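Local coordinates for protein tylactone synthase starter module and modules 1 & 2 (Streptomyces fradiae, PDB 2Z5L) that probably reduces the beta-keto group of a polyketide intermediate, acting as the first ketoreductase of the tylosin synthase and setting the chirality of the new alcohol, at residues L51-P56 with S111-V116; A144-A149 with L183-E188; A249-A254 with M468-V473; V387-V392 with V428-W433. All coordinates share one frame; numbering follows the deposited sequence.

Contact 1: L51-P56 with S111-V116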
loop_
_atom_site.group_PDB
_atom_site.type_symbol
_atom_site.label_atom_id
_atom_site.label_comp_id
_atom_site.label_asym_id
_atom_site.label_seq_id
_atom_site.Cartn_x
_atom_site.Cartn_y
_atom_site.Cartn_z
ATOM N N LEU A 51 -11.083 -5.461 -24.436
ATOM C CA LEU A 51 -10.180 -4.490 -25.028
ATOM C C LEU A 51 -8.856 -4.638 -24.291
ATOM O O LEU A 51 -8.760 -4.290 -23.118
ATOM C CB LEU A 51 -10.719 -3.076 -24.835
ATOM C CG LEU A 51 -9.940 -1.931 -25.497
ATOM C CD1 LEU A 51 -10.130 -1.960 -27.005
ATOM C CD2 LEU A 51 -10.453 -0.593 -24.949
ATOM N N LEU A 52 -7.846 -5.178 -24.965
ATOM C CA LEU A 52 -6.538 -5.329 -24.341
ATOM C C LEU A 52 -5.754 -4.046 -24.541
ATOM O O LEU A 52 -5.440 -3.695 -25.675
ATOM C CB LEU A 52 -5.754 -6.471 -24.970
ATOM C CG LEU A 52 -6.440 -7.827 -25.044
ATOM C CD1 LEU A 52 -5.489 -8.810 -25.692
ATOM C CD2 LEU A 52 -6.850 -8.298 -23.654
ATOM N N VAL A 53 -5.449 -3.357 -23.439
ATOM C CA VAL A 53 -4.681 -2.111 -23.462
ATOM C C VAL A 53 -3.254 -2.447 -23.056
ATOM O O VAL A 53 -3.027 -3.030 -21.999
ATOM C CB VAL A 53 -5.228 -1.085 -22.454
ATOM C CG1 VAL A 53 -4.475 0.227 -22.596
ATOM C CG2 VAL A 53 -6.726 -0.876 -22.677
ATOM N N ALA A 54 -2.290 -2.074 -23.887
ATOM C CA ALA A 54 -0.898 -2.370 -23.581
ATOM C C ALA A 54 0.065 -1.302 -24.088
ATOM O O ALA A 54 -0.249 -0.580 -25.038
ATOM C CB ALA A 54 -0.527 -3.712 -24.181
ATOM N N PRO A 55 1.256 -1.197 -23.465
ATOM C CA PRO A 55 2.276 -0.218 -23.857
ATOM C C PRO A 55 2.759 -0.521 -25.269
ATOM O O PRO A 55 2.646 -1.644 -25.733
ATOM C CB PRO A 55 3.386 -0.432 -22.835
ATOM C CG PRO A 55 2.678 -0.977 -21.659
ATOM C CD PRO A 55 1.684 -1.931 -22.265
ATOM N N PRO A 56 3.326 0.480 -25.955
ATOM C CA PRO A 56 3.833 0.338 -27.321
ATOM C C PRO A 56 4.645 -0.937 -27.530
ATOM O O PRO A 56 5.777 -1.049 -27.058
ATOM C CB PRO A 56 4.670 1.597 -27.503
ATOM C CG PRO A 56 3.943 2.594 -26.660
ATOM C CD PRO A 56 3.669 1.808 -25.412
ATOM N N SER A 111 -6.103 -4.254 -18.865
ATOM C CA SER A 111 -4.893 -3.440 -18.930
ATOM C C SER A 111 -3.595 -4.195 -18.662
ATOM O O SER A 111 -3.456 -4.887 -17.652
ATOM C CB SER A 111 -4.994 -2.283 -17.930
ATOM O OG SER A 111 -3.778 -1.567 -17.847
ATOM N N LEU A 112 -2.649 -4.050 -19.580
ATOM C CA LEU A 112 -1.352 -4.676 -19.438
ATOM C C LEU A 112 -0.323 -3.607 -19.053
ATOM O O LEU A 112 0.876 -3.880 -18.978
ATOM C CB LEU A 112 -0.944 -5.350 -20.754
ATOM C CG LEU A 112 -1.841 -6.532 -21.163
ATOM C CD1 LEU A 112 -1.390 -7.102 -22.509
ATOM C CD2 LEU A 112 -1.786 -7.608 -20.085
ATOM N N LEU A 113 -0.787 -2.391 -18.783
ATOM C CA LEU A 113 0.131 -1.317 -18.427
ATOM C C LEU A 113 0.938 -1.654 -17.180
ATOM O O LEU A 113 2.085 -1.232 -17.046
ATOM C CB LEU A 113 -0.631 -0.012 -18.196
ATOM C CG LEU A 113 -1.442 0.528 -19.376
ATOM C CD1 LEU A 113 -2.197 1.739 -18.912
ATOM C CD2 LEU A 113 -0.519 0.870 -20.562
ATOM N N GLY A 114 0.344 -2.432 -16.279
ATOM C CA GLY A 114 1.028 -2.793 -15.049
ATOM C C GLY A 114 2.175 -3.778 -15.188
ATOM O O GLY A 114 2.882 -4.046 -14.218
ATOM N N LEU A 115 2.373 -4.331 -16.381
ATOM C CA LEU A 115 3.468 -5.284 -16.578
ATOM C C LEU A 115 4.806 -4.568 -16.716
ATOM O O LEU A 115 5.870 -5.199 -16.744
ATOM C CB LEU A 115 3.203 -6.160 -17.808
ATOM C CG LEU A 115 1.983 -7.096 -17.666
ATOM C CD1 LEU A 115 1.802 -7.927 -18.932
ATOM C CD2 LEU A 115 2.164 -8.002 -16.476
ATOM N N VAL A 116 4.750 -3.244 -16.804
ATOM C CA VAL A 116 5.964 -2.436 -16.913
ATOM C C VAL A 116 6.376 -2.007 -15.509
ATOM O O VAL A 116 5.656 -1.266 -14.850
ATOM C CB VAL A 116 5.744 -1.175 -17.769
ATOM C CG1 VAL A 116 7.006 -0.317 -17.754
ATOM C CG2 VAL A 116 5.389 -1.568 -19.193
#
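The pyrrolidine of Pro55, a puckered ring, is the one ring that touches across this contact, and it is met at its CG and CD corner. CG of Pro55 rests 3.7 Å from CG2 of Val116 and 3.9 Å from CD2 of Leu113, and the same Leu113 methyl also reaches CD. Leu113 has CG anti to its carbonyl carbon (chi1 -60°), which swings the CD2 branch back to the proline although its CB starts off to one side. N of Leu112 donates to O of Val53 at 2.7 Å, the one hydrogen bond between the two segments. Beyond this bond, CB of Leu112 stands 3.8 Å from CB of Ala54, and Leu66 of helix 60-71 also packs on Leu112. Just before it, OG of Ser111 accepts from N of Leu113 at 3.2 Å, an ST turn where strand 107-111 ends. Leu113 is further packed by Thr124 and Leu128 of helix 119-135. The parallel pairing of Val53 with Ser111 thus marks the end of the sheet contact, after which aliphatic groups take over. The contact joins the end of strand 49-54 to the loop between strand 107-111 and helix 119-135, at the carboxyl ends of adjacent parallel strands. Chemically, one amide bond and the ST turn satisfy polar backbone atoms in a buried setting, and the rest of the adhesion is hydrophobic.

Contact 2: A144-A149 with L183-E188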
loop_
_atom_site.group_PDB
_atom_site.type_symbol
_atom_site.label_atom_id
_atom_site.label_comp_id
_atom_site.label_asym_id
_atom_site.label_seq_id
_atom_site.Cartn_x
_atom_site.Cartn_y
_atom_site.Cartn_z
ATOM N N ALA A 144 -6.745 -4.930 -13.993
ATOM C CA ALA A 144 -5.341 -4.607 -14.104
ATOM C C ALA A 144 -4.499 -5.851 -13.881
ATOM O O ALA A 144 -4.550 -6.471 -12.813
ATOM C CB ALA A 144 -4.962 -3.527 -13.101
ATOM N N LEU A 145 -3.728 -6.220 -14.897
ATOM C CA LEU A 145 -2.855 -7.379 -14.798
ATOM C C LEU A 145 -1.485 -6.901 -14.361
ATOM O O LEU A 145 -1.048 -5.823 -14.749
ATOM C CB LEU A 145 -2.752 -8.093 -16.143
ATOM C CG LEU A 145 -4.083 -8.593 -16.715
ATOM C CD1 LEU A 145 -3.808 -9.372 -17.996
ATOM C CD2 LEU A 145 -4.795 -9.451 -15.708
ATOM N N THR A 146 -0.816 -7.698 -13.538
ATOM C CA THR A 146 0.516 -7.355 -13.047
ATOM C C THR A 146 1.354 -8.617 -12.941
ATOM O O THR A 146 0.869 -9.718 -13.207
ATOM C CB THR A 146 0.459 -6.706 -11.653
ATOM O OG1 THR A 146 0.065 -7.685 -10.685
ATOM C CG2 THR A 146 -0.544 -5.559 -11.638
ATOM N N ARG A 147 2.605 -8.450 -12.531
ATOM C CA ARG A 147 3.522 -9.570 -12.388
ATOM C C ARG A 147 4.494 -9.345 -11.234
ATOM O O ARG A 147 5.177 -8.317 -11.174
ATOM C CB ARG A 147 4.324 -9.751 -13.667
ATOM C CG ARG A 147 5.017 -8.476 -14.107
ATOM C CD ARG A 147 6.354 -8.773 -14.746
ATOM N NE ARG A 147 7.274 -9.378 -13.789
ATOM C CZ ARG A 147 8.534 -9.699 -14.064
ATOM N NH1 ARG A 147 9.027 -9.474 -15.274
ATOM N NH2 ARG A 147 9.302 -10.243 -13.125
ATOM N N ARG A 148 4.571 -10.323 -10.337
ATOM C CA ARG A 148 5.460 -10.241 -9.186
ATOM C C ARG A 148 5.037 -9.093 -8.271
ATOM O O ARG A 148 5.833 -8.584 -7.479
ATOM C CB ARG A 148 6.921 -10.057 -9.648
ATOM C CG ARG A 148 7.754 -11.349 -9.633
ATOM C CD ARG A 148 9.132 -11.191 -10.282
ATOM N NE ARG A 148 9.925 -10.109 -9.703
ATOM C CZ ARG A 148 10.387 -10.090 -8.457
ATOM N NH1 ARG A 148 11.096 -9.047 -8.032
ATOM N NH2 ARG A 148 10.146 -11.109 -7.639
ATOM N N ALA A 149 3.773 -8.695 -8.381
ATOM C CA ALA A 149 3.245 -7.614 -7.557
ATOM C C ALA A 149 3.152 -8.057 -6.100
ATOM O O ALA A 149 3.387 -7.270 -5.183
ATOM C CB ALA A 149 1.867 -7.194 -8.058
ATOM N N LEU A 183 -7.886 -7.102 -9.937
ATOM C CA LEU A 183 -6.436 -7.223 -10.123
ATOM C C LEU A 183 -6.063 -8.700 -10.257
ATOM O O LEU A 183 -6.547 -9.533 -9.496
ATOM C CB LEU A 183 -5.700 -6.636 -8.909
ATOM C CG LEU A 183 -5.744 -5.114 -8.694
ATOM C CD1 LEU A 183 -5.843 -4.782 -7.208
ATOM C CD2 LEU A 183 -4.490 -4.505 -9.317
ATOM N N ILE A 184 -5.209 -9.022 -11.221
ATOM C CA ILE A 184 -4.782 -10.398 -11.435
ATOM C C ILE A 184 -3.264 -10.431 -11.601
ATOM O O ILE A 184 -2.718 -9.774 -12.488
ATOM C CB ILE A 184 -5.417 -10.977 -12.707
ATOM C CG1 ILE A 184 -6.942 -10.926 -12.603
ATOM C CG2 ILE A 184 -4.936 -12.400 -12.922
ATOM C CD1 ILE A 184 -7.667 -11.277 -13.921
ATOM N N ASP A 185 -2.580 -11.201 -10.758
ATOM C CA ASP A 185 -1.120 -11.282 -10.824
ATOM C C ASP A 185 -0.644 -12.493 -11.636
ATOM O O ASP A 185 -0.887 -13.639 -11.260
ATOM C CB ASP A 185 -0.541 -11.340 -9.406
ATOM C CG ASP A 185 0.917 -10.948 -9.358
ATOM O OD1 ASP A 185 1.252 -9.808 -9.761
ATOM O OD2 ASP A 185 1.734 -11.773 -8.908
ATOM N N LEU A 186 0.042 -12.229 -12.742
ATOM C CA LEU A 186 0.529 -13.295 -13.599
ATOM C C LEU A 186 1.869 -13.866 -13.152
ATOM O O LEU A 186 2.655 -13.195 -12.483
ATOM C CB LEU A 186 0.631 -12.803 -15.047
ATOM C CG LEU A 186 -0.693 -12.348 -15.658
ATOM C CD1 LEU A 186 -0.501 -12.076 -17.135
ATOM C CD2 LEU A 186 -1.762 -13.417 -15.447
ATOM N N PRO A 187 2.132 -15.135 -13.505
ATOM C CA PRO A 187 3.365 -15.855 -13.173
ATOM C C PRO A 187 4.622 -15.167 -13.701
ATOM O O PRO A 187 5.530 -14.843 -12.936
ATOM C CB PRO A 187 3.145 -17.217 -13.821
ATOM C CG PRO A 187 1.665 -17.407 -13.689
ATOM C CD PRO A 187 1.130 -16.055 -14.082
ATOM N N GLU A 188 4.661 -14.954 -15.013
ATOM C CA GLU A 188 5.804 -14.317 -15.664
ATOM C C GLU A 188 7.111 -15.039 -15.363
ATOM O O GLU A 188 7.297 -16.184 -15.769
ATOM C CB GLU A 188 5.913 -12.850 -15.238
ATOM C CG GLU A 188 5.090 -11.885 -16.085
ATOM C CD GLU A 188 5.633 -11.734 -17.495
ATOM O OE1 GLU A 188 5.536 -12.702 -18.281
ATOM O OE2 GLU A 188 6.172 -10.648 -17.813
#
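Two torsions bring Thr146 and Asp185 together: OG1 of Thr146 sits between its backbone N and carbonyl carbon (chi1 69°), while CG of Asp185 is swung opposite its own backbone N (chi1 -160°). The side chains cross at about a right angle, and OG1 of Thr146 donates to OD1 of Asp185 at 2.6 Å through the anti lone pair. OD1 of Asp185 takes a second bond, from N of Ala149 at 3.1 Å, on the syn side and 26° out of the carboxylate plane. The two strands run parallel: N of Ile184 bonds to O of Ala144 at 3.1 Å, N of Thr146 to O of Ile184 at 3.0 Å, and N of Leu186 to O of Thr146 at 2.7 Å. On the other face the packing is tight, with CD2 of Leu145 only 3.4 Å from CB of Ile184. Past the strand ends, CB of Glu188 lies over one face of the Arg147 guanidinium, offset from its middle. The salt bridge there is long, NH1 of Arg147 to OE2 of Glu188 at 4.0 Å, with no N-H aimed at the oxygen. Trp166 NE1 hydrogen-bonds to Thr146 OG1, and Arg236 forms a salt bridge with OD2 of Asp185. Both carboxylate oxygens are therefore engaged, which fixes the group's rotation; the arginine and two donors would probably favour the ionised form of this buried acid.

Contact 3: A249-A254 with M468-V473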
loop_
_atom_site.group_PDB
_atom_site.type_symbol
_atom_site.label_atom_id
_atom_site.label_comp_id
_atom_site.label_asym_id
_atom_site.label_seq_id
_atom_site.Cartn_x
_atom_site.Cartn_y
_atom_site.Cartn_z
ATOM N N ALA A 249 -1.063 -13.962 14.291
ATOM C CA ALA A 249 -0.758 -14.605 15.559
ATOM C C ALA A 249 -0.727 -13.582 16.694
ATOM O O ALA A 249 -0.998 -12.397 16.482
ATOM C CB ALA A 249 0.580 -15.325 15.455
ATOM N N ALA A 250 -0.406 -14.034 17.903
ATOM C CA ALA A 250 -0.342 -13.119 19.042
ATOM C C ALA A 250 1.086 -12.636 19.238
ATOM O O ALA A 250 2.035 -13.277 18.789
ATOM C CB ALA A 250 -0.846 -13.807 20.312
ATOM N N ALA A 251 1.225 -11.493 19.899
ATOM C CA ALA A 251 2.530 -10.907 20.181
ATOM C C ALA A 251 2.948 -11.351 21.577
ATOM O O ALA A 251 4.133 -11.512 21.863
ATOM C CB ALA A 251 2.447 -9.390 20.119
ATOM N N GLY A 252 1.956 -11.547 22.438
ATOM C CA GLY A 252 2.219 -11.977 23.795
ATOM C C GLY A 252 3.158 -11.067 24.559
ATOM O O GLY A 252 3.054 -9.843 24.482
ATOM N N ALA A 253 4.084 -11.675 25.294
ATOM C CA ALA A 253 5.056 -10.937 26.096
ATOM C C ALA A 253 6.191 -10.392 25.246
ATOM O O ALA A 253 7.052 -9.667 25.741
ATOM C CB ALA A 253 5.615 -11.844 27.193
ATOM N N ALA A 254 6.196 -10.750 23.967
ATOM C CA ALA A 254 7.246 -10.291 23.070
ATOM C C ALA A 254 7.278 -8.770 23.017
ATOM O O ALA A 254 6.236 -8.122 22.923
ATOM C CB ALA A 254 7.027 -10.862 21.670
ATOM N N MET A 468 7.459 -5.899 16.807
ATOM C CA MET A 468 8.908 -5.908 16.622
ATOM C C MET A 468 9.544 -7.077 17.371
ATOM O O MET A 468 10.604 -7.579 16.985
ATOM C CB MET A 468 9.514 -4.576 17.084
ATOM C CG MET A 468 9.289 -3.418 16.119
ATOM S SD MET A 468 9.928 -1.864 16.822
ATOM C CE MET A 468 11.657 -1.929 16.252
ATOM N N GLY A 469 8.886 -7.512 18.438
ATOM C CA GLY A 469 9.393 -8.642 19.195
ATOM C C GLY A 469 9.250 -9.906 18.357
ATOM O O GLY A 469 10.197 -10.669 18.212
ATOM N N ARG A 470 8.058 -10.118 17.800
ATOM C CA ARG A 470 7.785 -11.288 16.976
ATOM C C ARG A 470 8.656 -11.285 15.725
ATOM O O ARG A 470 8.793 -12.305 15.040
ATOM C CB ARG A 470 6.322 -11.305 16.539
ATOM C CG ARG A 470 5.321 -11.496 17.660
ATOM C CD ARG A 470 3.927 -11.570 17.075
ATOM N NE ARG A 470 3.892 -12.451 15.902
ATOM C CZ ARG A 470 3.873 -13.782 15.960
ATOM N NH1 ARG A 470 3.878 -14.394 17.138
ATOM N NH2 ARG A 470 3.852 -14.501 14.843
ATOM N N ASN A 471 9.231 -10.121 15.446
ATOM C CA ASN A 471 10.068 -9.884 14.284
ATOM C C ASN A 471 9.224 -9.967 13.015
ATOM O O ASN A 471 9.646 -10.552 12.021
ATOM C CB ASN A 471 11.211 -10.891 14.199
ATOM C CG ASN A 471 12.529 -10.230 13.844
ATOM O OD1 ASN A 471 12.918 -10.185 12.667
ATOM N ND2 ASN A 471 13.235 -9.730 14.858
ATOM N N ASP A 472 8.031 -9.386 13.057
ATOM C CA ASP A 472 7.143 -9.395 11.906
ATOM C C ASP A 472 7.761 -8.692 10.701
ATOM O O ASP A 472 8.663 -7.860 10.842
ATOM C CB ASP A 472 5.819 -8.688 12.225
ATOM C CG ASP A 472 5.029 -9.366 13.316
ATOM O OD1 ASP A 472 4.733 -10.577 13.197
ATOM O OD2 ASP A 472 4.680 -8.671 14.292
ATOM N N VAL A 473 7.263 -9.045 9.516
ATOM C CA VAL A 473 7.694 -8.432 8.267
ATOM C C VAL A 473 6.594 -7.425 7.934
ATOM O O VAL A 473 6.856 -6.234 7.777
ATOM C CB VAL A 473 7.836 -9.483 7.138
ATOM C CG1 VAL A 473 8.037 -8.790 5.794
ATOM C CG2 VAL A 473 9.042 -10.390 7.432
#
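Ala254 and Gly469 bring their CA atoms to 4.7 Å, where a type II' beta turn meets the last turn of a helix. The turn runs from Ala251 to Ala254, closed by N of Ala254 bonding to O of Ala251 at 3.0 Å, with Gly252 at positive phi (56°). The helix ends in a Schellman motif whose C-prime residue is Asn471. CB of Ala254 settles 4.1 Å from CA of Gly469, where a CB on the glycine would clash with C of Ala254. Arg470 carries the rest. Its chain is bent at chi3 (45°), which turns the guanidinium back along 249-251 after CD of Arg470 passes 3.5 Å from CA of Ala251. CB of Ala249 covers one face of the guanidinium off its middle, 3.4 Å from NH2 of Arg470. NH1 of Arg470 lies 2.7 Å from O of Ala250, but the N-H...O angle of 117° makes this a weak hydrogen bond. NE of Arg470 makes another weak bond, part of a salt bridge, to OD1 of Asp472 at 3.4 Å. Asp472 also pairs through OD2 with Arg28, which in turn holds O of Ala249. At this exposed junction between the loop joining strands 239-247 and 261-265 and the end of helix 457-470, the arginine is held by several modest interactions; Asp472 sits between Arg470 and Arg28 and probably eases the closeness of their like charges.

Contact 4: V387-V392 with V428-W433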
loop_
_atom_site.group_PDB
_atom_site.type_symbol
_atom_site.label_atom_id
_atom_site.label_comp_id
_atom_site.label_asym_id
_atom_site.label_seq_id
_atom_site.Cartn_x
_atom_site.Cartn_y
_atom_site.Cartn_z
ATOM N N VAL A 387 11.955 0.177 10.804
ATOM C CA VAL A 387 10.513 0.215 10.954
ATOM C C VAL A 387 9.813 1.219 10.052
ATOM O O VAL A 387 10.116 2.419 10.063
ATOM C CB VAL A 387 10.154 0.527 12.414
ATOM C CG1 VAL A 387 8.687 0.265 12.662
ATOM C CG2 VAL A 387 11.013 -0.315 13.332
ATOM N N LEU A 388 8.862 0.726 9.271
ATOM C CA LEU A 388 8.124 1.598 8.380
ATOM C C LEU A 388 6.692 1.680 8.863
ATOM O O LEU A 388 6.064 0.661 9.183
ATOM C CB LEU A 388 8.184 1.080 6.936
ATOM C CG LEU A 388 9.585 0.843 6.337
ATOM C CD1 LEU A 388 9.440 0.271 4.951
ATOM C CD2 LEU A 388 10.392 2.139 6.283
ATOM N N PHE A 389 6.194 2.908 8.947
ATOM C CA PHE A 389 4.820 3.161 9.386
ATOM C C PHE A 389 3.930 3.245 8.164
ATOM O O PHE A 389 3.891 4.256 7.470
ATOM C CB PHE A 389 4.743 4.468 10.178
ATOM C CG PHE A 389 5.221 4.335 11.586
ATOM C CD1 PHE A 389 6.541 3.986 11.849
ATOM C CD2 PHE A 389 4.356 4.543 12.651
ATOM C CE1 PHE A 389 6.998 3.849 13.157
ATOM C CE2 PHE A 389 4.806 4.407 13.960
ATOM C CZ PHE A 389 6.135 4.059 14.213
ATOM N N SER A 390 3.229 2.150 7.902
ATOM C CA SER A 390 2.329 2.065 6.779
ATOM C C SER A 390 0.931 2.445 7.268
ATOM O O SER A 390 0.761 2.950 8.375
ATOM C CB SER A 390 2.351 0.637 6.213
ATOM O OG SER A 390 1.633 0.559 5.005
ATOM N N SER A 391 -0.059 2.193 6.424
ATOM C CA SER A 391 -1.456 2.488 6.708
ATOM C C SER A 391 -2.302 1.327 6.182
ATOM O O SER A 391 -1.951 0.696 5.180
ATOM C CB SER A 391 -1.871 3.782 6.000
ATOM O OG SER A 391 -3.259 4.027 6.173
ATOM N N VAL A 392 -3.417 1.063 6.855
ATOM C CA VAL A 392 -4.327 -0.009 6.456
ATOM C C VAL A 392 -4.944 0.339 5.096
ATOM O O VAL A 392 -5.482 -0.526 4.397
ATOM C CB VAL A 392 -5.459 -0.197 7.495
ATOM C CG1 VAL A 392 -6.378 1.003 7.473
ATOM C CG2 VAL A 392 -6.224 -1.483 7.213
ATOM N N VAL A 428 4.308 -1.875 9.468
ATOM C CA VAL A 428 3.011 -1.975 10.133
ATOM C C VAL A 428 1.959 -1.092 9.470
ATOM O O VAL A 428 2.134 0.117 9.363
ATOM C CB VAL A 428 3.114 -1.582 11.622
ATOM C CG1 VAL A 428 1.800 -1.866 12.318
ATOM C CG2 VAL A 428 4.247 -2.348 12.293
ATOM N N ALA A 429 0.869 -1.712 9.029
ATOM C CA ALA A 429 -0.230 -1.002 8.384
ATOM C C ALA A 429 -1.202 -0.540 9.469
ATOM O O ALA A 429 -2.148 -1.246 9.825
ATOM C CB ALA A 429 -0.939 -1.921 7.383
ATOM N N TRP A 430 -0.966 0.663 9.983
ATOM C CA TRP A 430 -1.778 1.210 11.057
ATOM C C TRP A 430 -3.204 1.546 10.673
ATOM O O TRP A 430 -3.536 1.709 9.497
ATOM C CB TRP A 430 -1.102 2.457 11.640
ATOM C CG TRP A 430 0.235 2.173 12.250
ATOM C CD1 TRP A 430 1.461 2.323 11.655
ATOM C CD2 TRP A 430 0.486 1.585 13.535
ATOM N NE1 TRP A 430 2.448 1.856 12.485
ATOM C CE2 TRP A 430 1.882 1.391 13.638
ATOM C CE3 TRP A 430 -0.332 1.187 14.596
ATOM C CZ2 TRP A 430 2.480 0.828 14.764
ATOM C CZ3 TRP A 430 0.267 0.619 15.732
ATOM C CH2 TRP A 430 1.656 0.439 15.797
ATOM N N GLY A 431 -4.041 1.627 11.697
ATOM C CA GLY A 431 -5.433 1.987 11.524
ATOM C C GLY A 431 -5.479 3.410 12.032
ATOM O O GLY A 431 -4.449 4.087 12.016
ATOM N N LEU A 432 -6.638 3.865 12.488
ATOM C CA LEU A 432 -6.776 5.222 13.011
ATOM C C LEU A 432 -6.000 5.404 14.307
ATOM O O LEU A 432 -6.102 4.574 15.214
ATOM C CB LEU A 432 -8.245 5.537 13.272
ATOM C CG LEU A 432 -9.157 5.519 12.048
ATOM C CD1 LEU A 432 -10.624 5.711 12.475
ATOM C CD2 LEU A 432 -8.721 6.619 11.117
ATOM N N TRP A 433 -5.236 6.493 14.396
ATOM C CA TRP A 433 -4.442 6.789 15.591
ATOM C C TRP A 433 -5.123 7.691 16.607
ATOM O O TRP A 433 -5.547 8.805 16.289
ATOM C CB TRP A 433 -3.101 7.419 15.213
ATOM C CG TRP A 433 -2.008 6.414 15.043
ATOM C CD1 TRP A 433 -1.916 5.462 14.070
ATOM C CD2 TRP A 433 -0.863 6.241 15.887
ATOM N NE1 TRP A 433 -0.781 4.706 14.253
ATOM C CE2 TRP A 433 -0.118 5.161 15.361
ATOM C CE3 TRP A 433 -0.394 6.891 17.037
ATOM C CZ2 TRP A 433 1.069 4.718 15.942
ATOM C CZ3 TRP A 433 0.788 6.448 17.615
ATOM C CH2 TRP A 433 1.506 5.370 17.066
#
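Phe389 can be traced outward past NE1 of the Trp430 indole. With CG anti to the carbonyl carbon (chi1 -79°), CB of Phe389 stays 4.2 Å from NE1 of Trp430; CG closes to 3.8 Å, and CD2 comes nearest, at 3.3 Å. CE2 of Phe389 then draws off from NE1 and passes to the second tryptophan, 4.2 Å from CZ2 of Trp433, which lies near the phenyl plane at its edge. The phenyl of Phe389 and the five-membered ring of Trp430 are tilted by only 25°, yet their centroids are 5.0 Å apart, so the two are slid past each other with little overlap. Trp430 is sandwiched: CG1 of Val428 sits over one face and NE1 of Trp433 over the opposite one, both toward the rim, while O of Ser390 approaches its edge. Parallel backbone bonds fix this register. N of Val428 meets O of Leu388 at 3.1 Å, N of Ser390 meets O of Val428 at 2.7 Å, and N of Val392 meets O of Trp430 at 2.7 Å, whereas N of Trp430 to O of Ser390 is weak. OG of Ser390 bonds to Asp412, and OG of Ser391 to Thr393. The strands form the two arms of a Rossmann-type beta-alpha-beta crossover through helix 402-419, whose Leu411 and Leu414 pack on Leu388 and whose Tyr404 and Asn408 touch Ser391. Helix 457-470 packs on the aromatic side, with Leu464 on Phe389 and Ala460 on Trp430; strand 338-341 flanks 386-391, and 474-477 flanks 426-430.

In the fold
The four contacts form two touching pairs. Contacts 1 and 2 have centres about 11 Å apart and lie on adjacent strands, 107-111 and 140-147: O of Ser111 lies 3.1 Å from N of Leu145, a probable hydrogen bond, and CD2 of Leu112 is 3.4 Å from CD1 of Leu145. Contacts 3 and 4, about 16 Å apart at their centres, meet where CE of Met468 reaches 3.4 Å from CG2 of Val387. Between the pairs, contact 2 comes closest to contacts 3 and 4, with nearest atoms about 12 Å apart in each case. Contact 4 lies within the KR domain; Phe389 is near, without touching, a glycine-rich motif (Gly267, Gly269, Gly272) consistent with a dinucleotide-binding loop.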